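Local coordinates for protein proteasome chaperone 3 (Saccharomyces cerevisiae, PDB 2Z5B) that forms a heterodimer with POC4 that acts as a chaperone in 20S proteasome assembly, helping the alpha-ring to form, at residues V114-L119 and K171-M176. Residues are numbered along the deposited sequence; the frame is centred on the assembly and turned at random.
Sequences VQIAEL and KCIKDM
I173 meets I116 and L119 through aliphatic branches alone: no ring, amide or carboxylate is sandwiched between the segments, and the one carboxylate nearby, that of D175, stays outside the contact in a salt bridge of 3.4 Å from K171 NZ to D175 OD2, its hydrogen bond weak. This is a helix-helix contact over a mixed beta-sheet. Helices 109-124 and 162-176 both touch strand 38-44, I116 and I173 sharing L40, and 162-176 also reaches strands 3-9 and 26-33. The two short segments run roughly parallel, crossing at -26° with their axes 10.8 Å apart, and large apolar side chains rather than close backbones span the distance.

I173 works as a fork. With chi1 at -67° its CG1 arm is anti to the carbonyl carbon and carries CD1 to I116, while CG2, anti to the backbone N, is offered to L119. The I116 and I173 side chains cross at about a right angle; I173 CD1 lies 3.9 Å from both CG1 and CD1 of I116, a methyl laid across the CG1-CD1 arm. L119 points toward the partner helix, its CG anti to the backbone N (chi1 -175°), and feeds CD2 in. I173 is further covered by V29 of strand 26-33 and by Y120 and I124 of helix 109-124.

I116 and I173 are buried and also touch the sheet, whereas exposed K174 marks the outer margin, its chain leading off from the contact. L119 CD2 sits 3.9 Å from I173 CG2 and 4.2 Å from the backbone N of K174.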
loop_
_atom_site.group_PDB
_atom_site.type_symbol
_atom_site.label_atom_id
_atom_site.label_comp_id
_atom_site.label_asym_id
_atom_site.label_seq_id
_atom_site.Cartn_x
_atom_site.Cartn_y
_atom_site.Cartn_z
ATOM N N VAL B 114 14.857 2.722 2.479
ATOM C CA VAL B 114 15.867 1.669 2.563
ATOM C C VAL B 114 15.865 1.042 3.953
ATOM O O VAL B 114 16.032 -0.167 4.090
ATOM C CB VAL B 114 17.287 2.183 2.188
ATOM C CG1 VAL B 114 18.382 1.334 2.840
ATOM C CG2 VAL B 114 17.453 2.218 0.672
ATOM N N GLN B 115 15.666 1.866 4.978
ATOM C CA GLN B 115 15.688 1.371 6.356
ATOM C C GLN B 115 14.488 0.464 6.575
ATOM O O GLN B 115 14.615 -0.624 7.156
ATOM C CB GLN B 115 15.734 2.524 7.368
ATOM C CG GLN B 115 17.132 3.208 7.499
ATOM C CD GLN B 115 18.242 2.251 7.925
ATOM O OE1 GLN B 115 18.006 1.253 8.624
ATOM N NE2 GLN B 115 19.461 2.544 7.492
ATOM N N ILE B 116 13.336 0.880 6.056
ATOM C CA ILE B 116 12.134 0.027 6.113
ATOM C C ILE B 116 12.388 -1.264 5.343
ATOM O O ILE B 116 12.134 -2.356 5.853
ATOM C CB ILE B 116 10.872 0.783 5.619
ATOM C CG1 ILE B 116 10.558 1.924 6.584
ATOM C CG2 ILE B 116 9.659 -0.166 5.506
ATOM C CD1 ILE B 116 9.455 2.855 6.140
ATOM N N ALA B 117 12.938 -1.145 4.132
ATOM C CA ALA B 117 13.279 -2.314 3.322
ATOM C C ALA B 117 14.209 -3.282 4.050
ATOM O O ALA B 117 13.974 -4.486 4.060
ATOM C CB ALA B 117 13.898 -1.884 2.001
ATOM N N GLU B 118 15.272 -2.752 4.650
ATOM C CA GLU B 118 16.225 -3.586 5.375
ATOM C C GLU B 118 15.594 -4.265 6.595
ATOM O O GLU B 118 15.903 -5.412 6.902
ATOM C CB GLU B 118 17.481 -2.783 5.744
ATOM C CG GLU B 118 18.493 -2.717 4.588
ATOM C CD GLU B 118 19.011 -4.094 4.184
ATOM O OE1 GLU B 118 19.901 -4.633 4.864
ATOM O OE2 GLU B 118 18.535 -4.657 3.185
ATOM N N LEU B 119 14.693 -3.559 7.266
ATOM C CA LEU B 119 13.955 -4.133 8.394
ATOM C C LEU B 119 13.199 -5.380 7.930
ATOM O O LEU B 119 13.285 -6.456 8.541
ATOM C CB LEU B 119 12.997 -3.085 9.000
ATOM C CG LEU B 119 12.219 -3.479 10.263
ATOM C CD1 LEU B 119 13.143 -3.631 11.467
ATOM C CD2 LEU B 119 11.125 -2.469 10.558
ATOM N N LYS B 171 10.127 0.814 14.773
ATOM C CA LYS B 171 9.551 0.044 15.884
ATOM C C LYS B 171 8.067 -0.303 15.659
ATOM O O LYS B 171 7.648 -1.407 15.937
ATOM C CB LYS B 171 9.703 0.812 17.198
ATOM C CG LYS B 171 9.276 0.009 18.411
ATOM C CD LYS B 171 9.586 0.753 19.722
ATOM C CE LYS B 171 8.831 0.099 20.883
ATOM N NZ LYS B 171 9.172 -1.348 20.983
ATOM N N CYS B 172 7.292 0.646 15.161
ATOM C CA CYS B 172 5.861 0.422 14.896
ATOM C C CYS B 172 5.674 -0.695 13.861
ATOM O O CYS B 172 4.825 -1.580 14.022
ATOM C CB CYS B 172 5.212 1.724 14.406
ATOM S SG CYS B 172 5.047 2.995 15.671
ATOM N N ILE B 173 6.505 -0.670 12.819
ATOM C CA ILE B 173 6.432 -1.645 11.731
ATOM C C ILE B 173 6.795 -3.037 12.238
ATOM O O ILE B 173 6.093 -4.006 11.930
ATOM C CB ILE B 173 7.298 -1.215 10.517
ATOM C CG1 ILE B 173 6.705 0.049 9.875
ATOM C CG2 ILE B 173 7.422 -2.353 9.494
ATOM C CD1 ILE B 173 7.676 0.869 9.037
ATOM N N LYS B 174 7.861 -3.121 13.039
ATOM C CA LYS B 174 8.265 -4.361 13.720
ATOM C C LYS B 174 7.208 -4.876 14.714
ATOM O O LYS B 174 6.976 -6.084 14.800
ATOM C CB LYS B 174 9.623 -4.177 14.426
ATOM C CG LYS B 174 10.194 -5.452 15.082
ATOM C CD LYS B 174 11.644 -5.257 15.540
ATOM C CE LYS B 174 12.065 -6.333 16.534
ATOM N NZ LYS B 174 11.406 -6.151 17.865
ATOM N N ASP B 175 6.566 -3.963 15.448
ATOM C CA ASP B 175 5.560 -4.329 16.443
ATOM C C ASP B 175 4.271 -4.845 15.802
ATOM O O ASP B 175 3.542 -5.641 16.396
ATOM C CB ASP B 175 5.278 -3.169 17.396
ATOM C CG ASP B 175 6.379 -2.973 18.419
ATOM O OD1 ASP B 175 7.204 -3.898 18.614
ATOM O OD2 ASP B 175 6.416 -1.891 19.036
ATOM N N MET B 176 4.029 -4.418 14.571
ATOM C CA MET B 176 2.994 -4.975 13.735
ATOM C C MET B 176 3.186 -6.491 13.555
ATOM O O MET B 176 2.202 -7.232 13.500
ATOM C CB MET B 176 3.037 -4.256 12.382
ATOM C CG MET B 176 1.914 -4.559 11.442
ATOM S SD MET B 176 1.728 -3.236 10.229
ATOM C CE MET B 176 3.156 -3.455 9.193
#